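Side-chain contacts in 4-phosphoerythronate dehydrogenase (Lactobacillus jensenii, PDB 4PRK), which probably interconverts D-lactate and pyruvate with NAD as a D-isomer-specific 2-hydroxyacid dehydrogenase: residues K14-T19 against C25-I30; K21-E26 against D314-A319; K71-R76 against N81-D86; I308-R313 against A324-S329. All blocks are in the same frame, centred on the assembly; numbering follows the deposited sequence.

Contact 1: K14-T19 against C25-I30; sequences KLVAAT and CELKLI
V16 and L29 pass each other in opposite senses, and the CG2 methyl of V16 meets the forked end of the leucine. That methyl lies 3.7 Å from L29 CD2 and 4.1 Å from L29 CD1, so both prongs of the fork share one partner. The second half of the contact is turned differently. T19 and L27 meet at a slant, and the one atom of L27 that reaches across is CD1, 4.0 Å from T19 CG2. The threonine methyl lies anti to the backbone N (chi1 -63° for OG1), which places it on the leucine side, while OG1 probably hydrogen bonds to E309 OE2. L27 CD1 also approaches V16, at 4.4 Å from CG1, and thus rests against two residues one helical turn apart. The setting is a beta-alpha-beta unit, in which helix 10-23 connects strand 2-6 to strand 26-30 and packs on the strand it leads into. The short helix and strand segments run nearly antiparallel, at 155°, with their axes 8.5 Å apart. L27 and L29, two residues apart, present the same strand face to the helix; from the far face K28 sends its NZ to D44 in a salt bridge. Side-chain packing is backed by a polar tie, since E20 of the helix accepts a hydrogen bond from the backbone N of L27. Helix 301-319 closes over the inner side of the pair, with L312 touching both T19 and L27, whereas the L29 end is bordered by R13 and P8.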
loop_
_atom_site.group_PDB
_atom_site.type_symbol
_atom_site.label_atom_id
_atom_site.label_comp_id
_atom_site.label_asym_id
_atom_site.label_seq_id
_atom_site.Cartn_x
_atom_site.Cartn_y
_atom_site.Cartn_z
ATOM N N LYS A 14 10.995 0.467 -32.892
ATOM C CA LYS A 14 10.093 1.529 -32.570
ATOM C C LYS A 14 10.629 2.543 -31.621
ATOM O O LYS A 14 10.210 3.658 -31.707
ATOM C CB LYS A 14 8.767 0.959 -32.061
ATOM C CG LYS A 14 7.961 0.364 -33.216
ATOM C CD LYS A 14 6.577 -0.096 -32.793
ATOM C CE LYS A 14 5.555 -0.057 -33.938
ATOM N NZ LYS A 14 5.716 -1.121 -34.952
ATOM N N LEU A 15 11.536 2.207 -30.714
ATOM C CA LEU A 15 12.068 3.223 -29.748
ATOM C C LEU A 15 13.273 3.959 -30.281
ATOM O O LEU A 15 13.761 4.885 -29.665
ATOM C CB LEU A 15 12.522 2.573 -28.446
ATOM C CG LEU A 15 11.494 1.721 -27.708
ATOM C CD1 LEU A 15 12.146 1.081 -26.499
ATOM C CD2 LEU A 15 10.295 2.578 -27.311
ATOM N N VAL A 16 13.802 3.508 -31.395
ATOM C CA VAL A 16 15.135 3.926 -31.765
ATOM C C VAL A 16 15.320 5.428 -31.847
ATOM O O VAL A 16 16.299 5.995 -31.372
ATOM C CB VAL A 16 15.500 3.334 -33.118
ATOM C CG1 VAL A 16 16.641 4.126 -33.738
ATOM C CG2 VAL A 16 15.882 1.890 -32.914
ATOM N N ALA A 17 14.391 6.060 -32.510
ATOM C CA ALA A 17 14.561 7.459 -32.803
ATOM C C ALA A 17 14.513 8.203 -31.506
ATOM O O ALA A 17 15.250 9.147 -31.319
ATOM C CB ALA A 17 13.470 7.923 -33.740
ATOM N N ALA A 18 13.639 7.801 -30.595
ATOM C CA ALA A 18 13.513 8.541 -29.329
ATOM C C ALA A 18 14.798 8.375 -28.510
ATOM O O ALA A 18 15.208 9.282 -27.786
ATOM C CB ALA A 18 12.320 8.055 -28.533
ATOM N N THR A 19 15.435 7.216 -28.646
ATOM C CA THR A 19 16.627 6.936 -27.862
ATOM C C THR A 19 17.790 7.781 -28.387
ATOM O O THR A 19 18.590 8.339 -27.603
ATOM C CB THR A 19 16.935 5.424 -27.859
ATOM O OG1 THR A 19 15.844 4.721 -27.228
ATOM C CG2 THR A 19 18.207 5.164 -27.113
ATOM N N CYS A 25 22.931 10.387 -29.536
ATOM C CA CYS A 25 23.860 9.534 -30.247
ATOM C C CYS A 25 23.103 8.930 -31.406
ATOM O O CYS A 25 21.864 9.061 -31.480
ATOM C CB CYS A 25 24.383 8.424 -29.325
ATOM S SG CYS A 25 23.150 7.164 -28.970
ATOM N N GLU A 26 23.827 8.262 -32.287
ATOM C CA GLU A 26 23.228 7.652 -33.449
ATOM C C GLU A 26 23.276 6.165 -33.251
ATOM O O GLU A 26 24.277 5.639 -32.760
ATOM C CB GLU A 26 24.026 8.030 -34.678
ATOM C CG GLU A 26 23.537 7.386 -35.960
ATOM C CD GLU A 26 24.164 8.008 -37.207
ATOM O OE1 GLU A 26 24.931 9.005 -37.084
ATOM O OE2 GLU A 26 23.879 7.484 -38.307
ATOM N N LEU A 27 22.193 5.485 -33.614
ATOM C CA LEU A 27 22.136 4.009 -33.517
ATOM C C LEU A 27 22.103 3.348 -34.894
ATOM O O LEU A 27 21.104 3.429 -35.591
ATOM C CB LEU A 27 20.910 3.501 -32.690
ATOM C CG LEU A 27 20.878 3.890 -31.191
ATOM C CD1 LEU A 27 19.593 3.454 -30.496
ATOM C CD2 LEU A 27 22.094 3.391 -30.424
ATOM N N LYS A 28 23.174 2.630 -35.224
ATOM C CA LYS A 28 23.233 1.846 -36.455
ATOM C C LYS A 28 22.669 0.448 -36.292
ATOM O O LYS A 28 23.321 -0.443 -35.694
ATOM C CB LYS A 28 24.680 1.762 -36.949
ATOM C CG LYS A 28 24.886 0.966 -38.235
ATOM C CD LYS A 28 26.102 1.505 -38.980
ATOM C CE LYS A 28 26.874 0.436 -39.736
ATOM N NZ LYS A 28 28.197 1.008 -40.142
ATOM N N LEU A 29 21.489 0.220 -36.874
ATOM C CA LEU A 29 20.809 -1.042 -36.634
ATOM C C LEU A 29 21.185 -2.072 -37.610
ATOM O O LEU A 29 20.973 -1.862 -38.754
ATOM C CB LEU A 29 19.309 -0.883 -36.715
ATOM C CG LEU A 29 18.766 -0.437 -35.366
ATOM C CD1 LEU A 29 19.355 0.889 -34.883
ATOM C CD2 LEU A 29 17.256 -0.388 -35.505
ATOM N N ILE A 30 21.685 -3.202 -37.147
ATOM C CA ILE A 30 21.883 -4.372 -38.011
ATOM C C ILE A 30 20.867 -5.509 -37.701
ATOM O O ILE A 30 20.706 -5.934 -36.527
ATOM C CB ILE A 30 23.323 -4.896 -37.885
ATOM C CG1 ILE A 30 24.342 -3.764 -38.165
ATOM C CG2 ILE A 30 23.524 -6.082 -38.816
ATOM C CD1 ILE A 30 24.906 -3.084 -36.924
#

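Contact 2: K21-E26 against D314-A319; sequences KKFGCE and DTIALA
A Schellman motif closes helix 10-23, and the residues on either side of its glycine, F23 and C25, both come to rest on I316 of helix 301-319. The meeting point is a single methyl. I316 CD1 is 4.3 Å from F23 CD2 and equally 4.3 Å from C25 CB, while C25 SG lies just beyond, at 4.4 Å from the same CD1. The isoleucine reaches them through an extended arm: CG1 is anti to the carbonyl carbon and chi2 of -170° carries CD1 straight out from its helix. It approaches the phenylalanine ring obliquely. Between the two residues G24, with positive phi, turns the chain as the helix ends. C25 N goes back to E20 O, and G24 N makes a weak bond to K21 O at 3.4 Å; past this turn F23 and C25 face the same partner. In the fold, this joins the end of the first helix of the five-stranded domain to the last helix of the chain, 288 residues away in sequence. Such a return of the C-terminal helix to the domain in which the chain began is a feature of the D-2-hydroxyacid dehydrogenase family. M1 packs on both C25 and I316, so the chain's own beginning borders the contact. The F23 ring has further neighbours one turn and more back along helix 301-319, in L312, R313 and E309, and the adjoining K22 reaches E309 OE1 with its NZ in a salt bridge.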
loop_
_atom_site.group_PDB
_atom_site.type_symbol
_atom_site.label_atom_id
_atom_site.label_comp_id
_atom_site.label_asym_id
_atom_site.label_seq_id
_atom_site.Cartn_x
_atom_site.Cartn_y
_atom_site.Cartn_z
ATOM N N LYS A 21 17.549 10.734 -29.832
ATOM C CA LYS A 21 17.307 12.071 -29.314
ATOM C C LYS A 21 17.665 12.139 -27.827
ATOM O O LYS A 21 18.347 13.073 -27.413
ATOM C CB LYS A 21 15.868 12.507 -29.514
ATOM C CG LYS A 21 15.552 13.839 -28.833
ATOM C CD LYS A 21 14.106 14.289 -29.010
ATOM C CE LYS A 21 13.145 13.228 -28.497
ATOM N NZ LYS A 21 11.768 13.750 -28.301
ATOM N N LYS A 22 17.229 11.152 -27.039
ATOM C CA LYS A 22 17.525 11.147 -25.613
ATOM C C LYS A 22 19.020 11.011 -25.300
ATOM O O LYS A 22 19.523 11.693 -24.415
ATOM C CB LYS A 22 16.755 10.051 -24.909
ATOM C CG LYS A 22 17.108 9.841 -23.443
ATOM C CD LYS A 22 16.222 8.707 -22.922
ATOM C CE LYS A 22 16.477 8.385 -21.465
ATOM N NZ LYS A 22 15.275 7.737 -20.895
ATOM N N PHE A 23 19.744 10.155 -26.000
ATOM C CA PHE A 23 21.171 10.086 -25.726
ATOM C C PHE A 23 22.022 10.998 -26.583
ATOM O O PHE A 23 23.223 11.128 -26.346
ATOM C CB PHE A 23 21.661 8.657 -25.825
ATOM C CG PHE A 23 21.322 7.829 -24.594
ATOM C CD1 PHE A 23 20.010 7.427 -24.357
ATOM C CD2 PHE A 23 22.318 7.486 -23.666
ATOM C CE1 PHE A 23 19.692 6.686 -23.240
ATOM C CE2 PHE A 23 22.009 6.731 -22.549
ATOM C CZ PHE A 23 20.695 6.326 -22.336
ATOM N N GLY A 24 21.411 11.653 -27.562
ATOM C CA GLY A 24 22.181 12.443 -28.504
ATOM C C GLY A 24 23.285 11.589 -29.098
ATOM O O GLY A 24 24.447 11.993 -29.098
ATOM N N CYS A 25 22.931 10.387 -29.536
ATOM C CA CYS A 25 23.860 9.534 -30.247
ATOM C C CYS A 25 23.103 8.930 -31.406
ATOM O O CYS A 25 21.864 9.061 -31.480
ATOM C CB CYS A 25 24.383 8.424 -29.325
ATOM S SG CYS A 25 23.150 7.164 -28.970
ATOM N N GLU A 26 23.827 8.262 -32.287
ATOM C CA GLU A 26 23.228 7.652 -33.449
ATOM C C GLU A 26 23.276 6.165 -33.251
ATOM O O GLU A 26 24.277 5.639 -32.760
ATOM C CB GLU A 26 24.026 8.030 -34.678
ATOM C CG GLU A 26 23.537 7.386 -35.960
ATOM C CD GLU A 26 24.164 8.008 -37.207
ATOM O OE1 GLU A 26 24.931 9.005 -37.084
ATOM O OE2 GLU A 26 23.879 7.484 -38.307
ATOM N N ASP A 314 26.008 2.004 -20.365
ATOM C CA ASP A 314 27.308 1.394 -19.996
ATOM C C ASP A 314 28.240 1.368 -21.193
ATOM O O ASP A 314 29.436 1.516 -21.024
ATOM C CB ASP A 314 27.188 -0.055 -19.481
ATOM C CG ASP A 314 26.832 -0.138 -17.996
ATOM O OD1 ASP A 314 26.679 0.915 -17.335
ATOM O OD2 ASP A 314 26.703 -1.276 -17.486
ATOM N N THR A 315 27.689 1.163 -22.395
ATOM C CA THR A 315 28.503 1.010 -23.586
ATOM C C THR A 315 29.187 2.319 -23.957
ATOM O O THR A 315 30.392 2.313 -24.212
ATOM C CB THR A 315 27.680 0.427 -24.728
ATOM O OG1 THR A 315 27.235 -0.859 -24.301
ATOM C CG2 THR A 315 28.520 0.285 -26.035
ATOM N N ILE A 316 28.420 3.421 -23.952
ATOM C CA ILE A 316 28.967 4.784 -24.115
ATOM C C ILE A 316 30.038 5.120 -23.047
ATOM O O ILE A 316 31.073 5.746 -23.356
ATOM C CB ILE A 316 27.842 5.875 -24.102
ATOM C CG1 ILE A 316 27.018 5.782 -25.398
ATOM C CG2 ILE A 316 28.412 7.294 -23.909
ATOM C CD1 ILE A 316 26.047 6.917 -25.647
ATOM N N ALA A 317 29.779 4.718 -21.799
ATOM C CA ALA A 317 30.666 5.067 -20.699
ATOM C C ALA A 317 32.060 4.461 -20.920
ATOM O O ALA A 317 33.077 5.158 -20.812
ATOM C CB ALA A 317 30.065 4.620 -19.369
ATOM N N LEU A 318 32.081 3.175 -21.277
ATOM C CA LEU A 318 33.328 2.394 -21.461
ATOM C C LEU A 318 34.086 2.861 -22.705
ATOM O O LEU A 318 35.309 2.867 -22.733
ATOM C CB LEU A 318 33.014 0.876 -21.553
ATOM C CG LEU A 318 32.511 0.226 -20.252
ATOM C CD1 LEU A 318 31.954 -1.196 -20.460
ATOM C CD2 LEU A 318 33.644 0.275 -19.220
ATOM N N ALA A 319 33.333 3.261 -23.718
ATOM C CA ALA A 319 33.889 4.006 -24.856
ATOM C C ALA A 319 34.554 5.320 -24.401
ATOM O O ALA A 319 35.599 5.687 -24.934
ATOM C CB ALA A 319 32.828 4.255 -25.935
#

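Contact 3: K71-R76 against N81-D86; sequences KSIGLR and NTIDFD
Directly after the L75 side chain that packs on I83, all three guanidinium nitrogens of R76 have a partner: NE forms a salt bridge with E12 OE2, NH2 donates to F6 O, and NH1 makes a weak bond to S7 O. These ties hold the end of strand 72-75 to the end of strand 2-6, the residue after it and the start of helix 10-23, while the contact with residues 81-86 itself is wholly apolar. I83 carries the contact. Its CD1 methyl lies 3.7 Å from L75 CD1 and 4.0 Å from I73 CG2, so one atom meets two strand residues two positions apart on the same face. L75 CD1 touches I83 CG1, at 3.9 Å, as well as the terminal methyl. In each pair the side chains run past each other in opposite senses. The bent arm of I83, with chi2 at -72°, lays CD1 over the strand; L75 in turn holds CD1 almost eclipsed with its own CA, chi2 being 10°, a departure from the usual staggered form. On the other strand face helix 301-319 takes over, with L318 on S72 and S311 on R76. Beyond I83, D84 occupies the N-cap position of helix 85-90 and its OD1 accepts a weak bond from L87 N. The strand also bonds through its backbone to strands 47-50 and 94-96. The whole is a strand-loop-helix passage of a beta-alpha-beta unit in a parallel five-stranded sheet, the flavodoxin-like layout of the catalytic domain in this family.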
loop_
_atom_site.group_PDB
_atom_site.type_symbol
_atom_site.label_atom_id
_atom_site.label_comp_id
_atom_site.label_asym_id
_atom_site.label_seq_id
_atom_site.Cartn_x
_atom_site.Cartn_y
_atom_site.Cartn_z
ATOM N N LYS A 71 35.802 -1.080 -27.187
ATOM C CA LYS A 71 36.347 -1.409 -25.856
ATOM C C LYS A 71 35.460 -2.325 -24.994
ATOM O O LYS A 71 35.894 -2.740 -23.906
ATOM C CB LYS A 71 36.636 -0.126 -25.069
ATOM C CG LYS A 71 37.536 0.876 -25.786
ATOM C CD LYS A 71 37.577 2.204 -25.051
ATOM C CE LYS A 71 38.018 2.047 -23.604
ATOM N NZ LYS A 71 38.340 3.374 -23.012
ATOM N N SER A 72 34.234 -2.626 -25.453
ATOM C CA SER A 72 33.337 -3.526 -24.717
ATOM C C SER A 72 32.316 -4.228 -25.616
ATOM O O SER A 72 32.216 -3.921 -26.800
ATOM C CB SER A 72 32.621 -2.773 -23.587
ATOM O OG SER A 72 31.595 -1.918 -24.084
ATOM N N ILE A 73 31.619 -5.216 -25.035
ATOM C CA ILE A 73 30.410 -5.848 -25.612
ATOM C C ILE A 73 29.181 -5.627 -24.678
ATOM O O ILE A 73 29.096 -6.180 -23.540
ATOM C CB ILE A 73 30.624 -7.353 -25.891
ATOM C CG1 ILE A 73 31.732 -7.554 -26.927
ATOM C CG2 ILE A 73 29.350 -8.013 -26.414
ATOM C CD1 ILE A 73 32.267 -8.977 -26.943
ATOM N N GLY A 74 28.246 -4.810 -25.168
ATOM C CA GLY A 74 27.024 -4.481 -24.424
ATOM C C GLY A 74 25.916 -5.473 -24.755
ATOM O O GLY A 74 25.172 -5.305 -25.733
ATOM N N LEU A 75 25.853 -6.542 -23.980
ATOM C CA LEU A 75 24.687 -7.412 -23.952
ATOM C C LEU A 75 23.481 -6.592 -23.580
ATOM O O LEU A 75 23.531 -5.857 -22.574
ATOM C CB LEU A 75 24.824 -8.484 -22.863
ATOM C CG LEU A 75 25.535 -9.767 -23.208
ATOM C CD1 LEU A 75 26.257 -9.761 -24.542
ATOM C CD2 LEU A 75 26.490 -10.060 -22.070
ATOM N N ARG A 76 22.406 -6.716 -24.363
ATOM C CA ARG A 76 21.127 -6.030 -24.023
ATOM C C ARG A 76 20.272 -6.918 -23.128
ATOM O O ARG A 76 19.243 -6.474 -22.567
ATOM C CB ARG A 76 20.332 -5.656 -25.282
ATOM C CG ARG A 76 21.060 -4.659 -26.192
ATOM C CD ARG A 76 20.080 -3.956 -27.122
ATOM N NE ARG A 76 19.255 -4.827 -27.989
ATOM C CZ ARG A 76 19.699 -5.470 -29.068
ATOM N NH1 ARG A 76 18.865 -6.192 -29.814
ATOM N NH2 ARG A 76 20.993 -5.400 -29.414
ATOM N N ASN A 81 25.751 -16.644 -21.628
ATOM C CA ASN A 81 26.168 -17.952 -22.121
ATOM C C ASN A 81 26.884 -17.928 -23.480
ATOM O O ASN A 81 27.905 -18.599 -23.639
ATOM C CB ASN A 81 24.953 -18.872 -22.201
ATOM C CG ASN A 81 23.846 -18.280 -23.054
ATOM O OD1 ASN A 81 23.795 -18.520 -24.264
ATOM N ND2 ASN A 81 22.983 -17.457 -22.438
ATOM N N THR A 82 26.380 -17.160 -24.453
ATOM C CA THR A 82 26.977 -17.175 -25.819
ATOM C C THR A 82 28.248 -16.309 -25.954
ATOM O O THR A 82 28.823 -16.219 -27.046
ATOM C CB THR A 82 26.002 -16.749 -26.947
ATOM O OG1 THR A 82 25.815 -15.335 -26.916
ATOM C CG2 THR A 82 24.647 -17.468 -26.857
ATOM N N ILE A 83 28.674 -15.662 -24.869
ATOM C CA ILE A 83 29.940 -14.943 -24.892
ATOM C C ILE A 83 31.051 -15.878 -24.463
ATOM O O ILE A 83 31.080 -16.338 -23.329
ATOM C CB ILE A 83 29.965 -13.690 -23.975
ATOM C CG1 ILE A 83 28.840 -12.711 -24.329
ATOM C CG2 ILE A 83 31.320 -12.974 -24.086
ATOM C CD1 ILE A 83 29.034 -11.969 -25.636
ATOM N N ASP A 84 31.968 -16.135 -25.390
ATOM C CA ASP A 84 33.227 -16.802 -25.089
ATOM C C ASP A 84 34.163 -15.814 -24.353
ATOM O O ASP A 84 34.946 -15.096 -24.989
ATOM C CB ASP A 84 33.834 -17.302 -26.395
ATOM C CG ASP A 84 34.986 -18.227 -26.176
ATOM O OD1 ASP A 84 35.841 -17.939 -25.314
ATOM O OD2 ASP A 84 35.042 -19.236 -26.896
ATOM N N PHE A 85 34.055 -15.795 -23.016
ATOM C CA PHE A 85 34.737 -14.811 -22.118
ATOM C C PHE A 85 36.256 -14.860 -22.175
ATOM O O PHE A 85 36.947 -13.906 -21.773
ATOM C CB PHE A 85 34.340 -15.041 -20.650
ATOM C CG PHE A 85 33.046 -14.394 -20.261
ATOM C CD1 PHE A 85 31.844 -14.913 -20.709
ATOM C CD2 PHE A 85 33.030 -13.277 -19.436
ATOM C CE1 PHE A 85 30.641 -14.328 -20.357
ATOM C CE2 PHE A 85 31.832 -12.684 -19.080
ATOM C CZ PHE A 85 30.632 -13.211 -19.542
ATOM N N ASP A 86 36.749 -16.015 -22.616
ATOM C CA ASP A 86 38.159 -16.269 -22.850
ATOM C C ASP A 86 38.691 -15.315 -23.938
ATOM O O ASP A 86 39.636 -14.539 -23.698
ATOM C CB ASP A 86 38.313 -17.741 -23.259
ATOM C CG ASP A 86 39.718 -18.236 -23.143
ATOM O OD1 ASP A 86 40.288 -18.173 -22.032
ATOM O OD2 ASP A 86 40.239 -18.712 -24.167
#

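Contact 4: I308-R313 against A324-S329; sequences IEISLR and AHFVVS
The C-terminal tail doubles back along helix 301-319, and two of its rings, H325 and F326, settle on R313 and I310. H325 NE2 stands 3.6 Å above the guanidinium plane of R313, over its centre, the two planes tilted by 29°. A324 comes at the edge of the same group, its CA 4.0 Å from R313 NH2. The arginine arrives there by bending at chi2 and chi3 (-123° and 64°), which folds the guanidinium back over the tail, where NH2 donates to R323 O; NE is buried with no partner in the model. With the side chain cut back to an alanine here, R323 O is likely to lose its donor and the histidine ring, without the flat group over one face, would probably be held less firmly. This helix-to-tail return is fixed at its bend by D314, whose two carboxylate oxygens accept the backbone N-H groups of H325 and F326. One turn back on the helix, I310 CG2 meets the F326 ring obliquely, 3.7 Å from both CE2 and CD2. H325 CB lies over one face of that ring, near its rim. I178 of the third subunit packs on H325, while V328, further on, bonds through its backbone to V95 of strand 94-96.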
loop_
_atom_site.group_PDB
_atom_site.type_symbol
_atom_site.label_atom_id
_atom_site.label_comp_id
_atom_site.label_asym_id
_atom_site.label_seq_id
_atom_site.Cartn_x
_atom_site.Cartn_y
_atom_site.Cartn_z
ATOM N N ILE A 308 17.682 -1.597 -24.067
ATOM C CA ILE A 308 18.457 -0.726 -24.945
ATOM C C ILE A 308 19.201 0.327 -24.136
ATOM O O ILE A 308 20.437 0.445 -24.240
ATOM C CB ILE A 308 17.524 -0.074 -25.970
ATOM C CG1 ILE A 308 17.164 -1.104 -27.041
ATOM C CG2 ILE A 308 18.175 1.136 -26.605
ATOM C CD1 ILE A 308 15.945 -0.727 -27.847
ATOM N N GLU A 309 18.485 1.085 -23.303
ATOM C CA GLU A 309 19.102 2.257 -22.714
ATOM C C GLU A 309 20.129 1.962 -21.606
ATOM O O GLU A 309 21.100 2.748 -21.428
ATOM C CB GLU A 309 18.059 3.286 -22.264
ATOM C CG GLU A 309 17.276 3.796 -23.454
ATOM C CD GLU A 309 16.353 4.942 -23.115
ATOM O OE1 GLU A 309 16.302 5.381 -21.932
ATOM O OE2 GLU A 309 15.693 5.409 -24.081
ATOM N N ILE A 310 19.948 0.849 -20.879
ATOM C CA ILE A 310 20.932 0.476 -19.870
ATOM C C ILE A 310 22.253 -0.041 -20.492
ATOM O O ILE A 310 23.333 0.391 -20.074
ATOM C CB ILE A 310 20.374 -0.527 -18.832
ATOM C CG1 ILE A 310 19.276 0.187 -17.983
ATOM C CG2 ILE A 310 21.506 -1.031 -17.933
ATOM C CD1 ILE A 310 18.525 -0.698 -16.995
ATOM N N SER A 311 22.174 -0.935 -21.471
ATOM C CA SER A 311 23.365 -1.346 -22.197
ATOM C C SER A 311 24.068 -0.141 -22.916
ATOM O O SER A 311 25.273 0.126 -22.717
ATOM C CB SER A 311 22.983 -2.454 -23.172
ATOM O OG SER A 311 22.014 -2.044 -24.123
ATOM N N LEU A 312 23.282 0.611 -23.684
ATOM C CA LEU A 312 23.769 1.796 -24.414
ATOM C C LEU A 312 24.605 2.695 -23.476
ATOM O O LEU A 312 25.708 3.093 -23.829
ATOM C CB LEU A 312 22.547 2.609 -24.994
ATOM C CG LEU A 312 22.827 3.951 -25.721
ATOM C CD1 LEU A 312 23.728 3.676 -26.927
ATOM C CD2 LEU A 312 21.589 4.745 -26.165
ATOM N N ARG A 313 24.035 2.999 -22.302
ATOM C CA ARG A 313 24.633 3.845 -21.288
ATOM C C ARG A 313 25.962 3.272 -20.764
ATOM O O ARG A 313 26.955 3.989 -20.732
ATOM C CB ARG A 313 23.652 4.110 -20.127
ATOM C CG ARG A 313 23.936 5.402 -19.373
ATOM C CD ARG A 313 24.168 5.188 -17.874
ATOM N NE ARG A 313 25.366 4.370 -17.639
ATOM C CZ ARG A 313 26.521 4.772 -17.097
ATOM N NH1 ARG A 313 26.688 6.008 -16.661
ATOM N NH2 ARG A 313 27.515 3.901 -16.971
ATOM N N ALA A 324 31.140 1.389 -16.047
ATOM C CA ALA A 324 29.894 0.693 -16.388
ATOM C C ALA A 324 29.283 0.138 -15.095
ATOM O O ALA A 324 30.015 -0.195 -14.149
ATOM C CB ALA A 324 30.168 -0.438 -17.377
ATOM N N HIS A 325 27.953 0.068 -15.033
ATOM C CA HIS A 325 27.277 -0.400 -13.822
ATOM C C HIS A 325 27.203 -1.925 -13.773
ATOM O O HIS A 325 27.123 -2.501 -12.675
ATOM C CB HIS A 325 25.876 0.232 -13.664
ATOM C CG HIS A 325 25.899 1.724 -13.524
ATOM N ND1 HIS A 325 26.713 2.375 -12.622
ATOM C CD2 HIS A 325 25.221 2.694 -14.180
ATOM C CE1 HIS A 325 26.551 3.681 -12.740
ATOM N NE2 HIS A 325 25.648 3.901 -13.678
ATOM N N PHE A 326 27.269 -2.564 -14.952
ATOM C CA PHE A 326 26.941 -3.975 -15.117
ATOM C C PHE A 326 27.950 -4.716 -15.994
ATOM O O PHE A 326 27.584 -5.461 -16.897
ATOM C CB PHE A 326 25.518 -4.111 -15.663
ATOM C CG PHE A 326 24.491 -3.363 -14.846
ATOM C CD1 PHE A 326 24.171 -3.781 -13.566
ATOM C CD2 PHE A 326 23.872 -2.218 -15.344
ATOM C CE1 PHE A 326 23.236 -3.101 -12.801
ATOM C CE2 PHE A 326 22.945 -1.522 -14.581
ATOM C CZ PHE A 326 22.624 -1.965 -13.302
ATOM N N VAL A 327 29.227 -4.513 -15.681
ATOM C CA VAL A 327 30.324 -5.415 -16.103
ATOM C C VAL A 327 30.131 -6.852 -15.592
ATOM O O VAL A 327 29.663 -7.055 -14.469
ATOM C CB VAL A 327 31.661 -4.950 -15.512
ATOM C CG1 VAL A 327 32.805 -5.825 -16.043
ATOM C CG2 VAL A 327 31.866 -3.466 -15.797
ATOM N N VAL A 328 30.534 -7.848 -16.378
ATOM C CA VAL A 328 30.258 -9.234 -16.007
ATOM C C VAL A 328 31.463 -10.202 -16.033
ATOM O O VAL A 328 32.332 -10.116 -16.906
ATOM C CB VAL A 328 29.084 -9.778 -16.870
ATOM C CG1 VAL A 328 29.192 -11.280 -17.125
ATOM C CG2 VAL A 328 27.746 -9.445 -16.208
ATOM N N SER A 329 31.474 -11.120 -15.059
ATOM C CA SER A 329 32.284 -12.359 -15.070
ATOM C C SER A 329 31.424 -13.556 -15.509
ATOM O O SER A 329 31.906 -14.505 -16.124
ATOM C CB SER A 329 32.829 -12.642 -13.665
ATOM O OG SER A 329 33.651 -11.581 -13.209
#

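Overall arrangement
Helix 301-319 ties the set together, carrying one segment each of contacts 2 and 4, whose centres are about 11 Å apart; D314 OD1 of contact 2 comes to 3.4 Å from A324 CA of contact 4. Contact 2 overlaps contact 1 in sequence, sharing C25 and E26, and the centres of contacts 1 and 4 are about 17 Å apart. Contact 3 lies across the sheet, its centre about 21 Å from that of contact 1, but T315 OG1 of contact 2 packs 3.6 Å from G74 CA, and F85 CE2 comes to 3.4 Å from V328 O of the tail in contact 4. All four lie in the five-stranded domain; in this family substrate and cofactor meet in the cleft toward the NAD-binding domain.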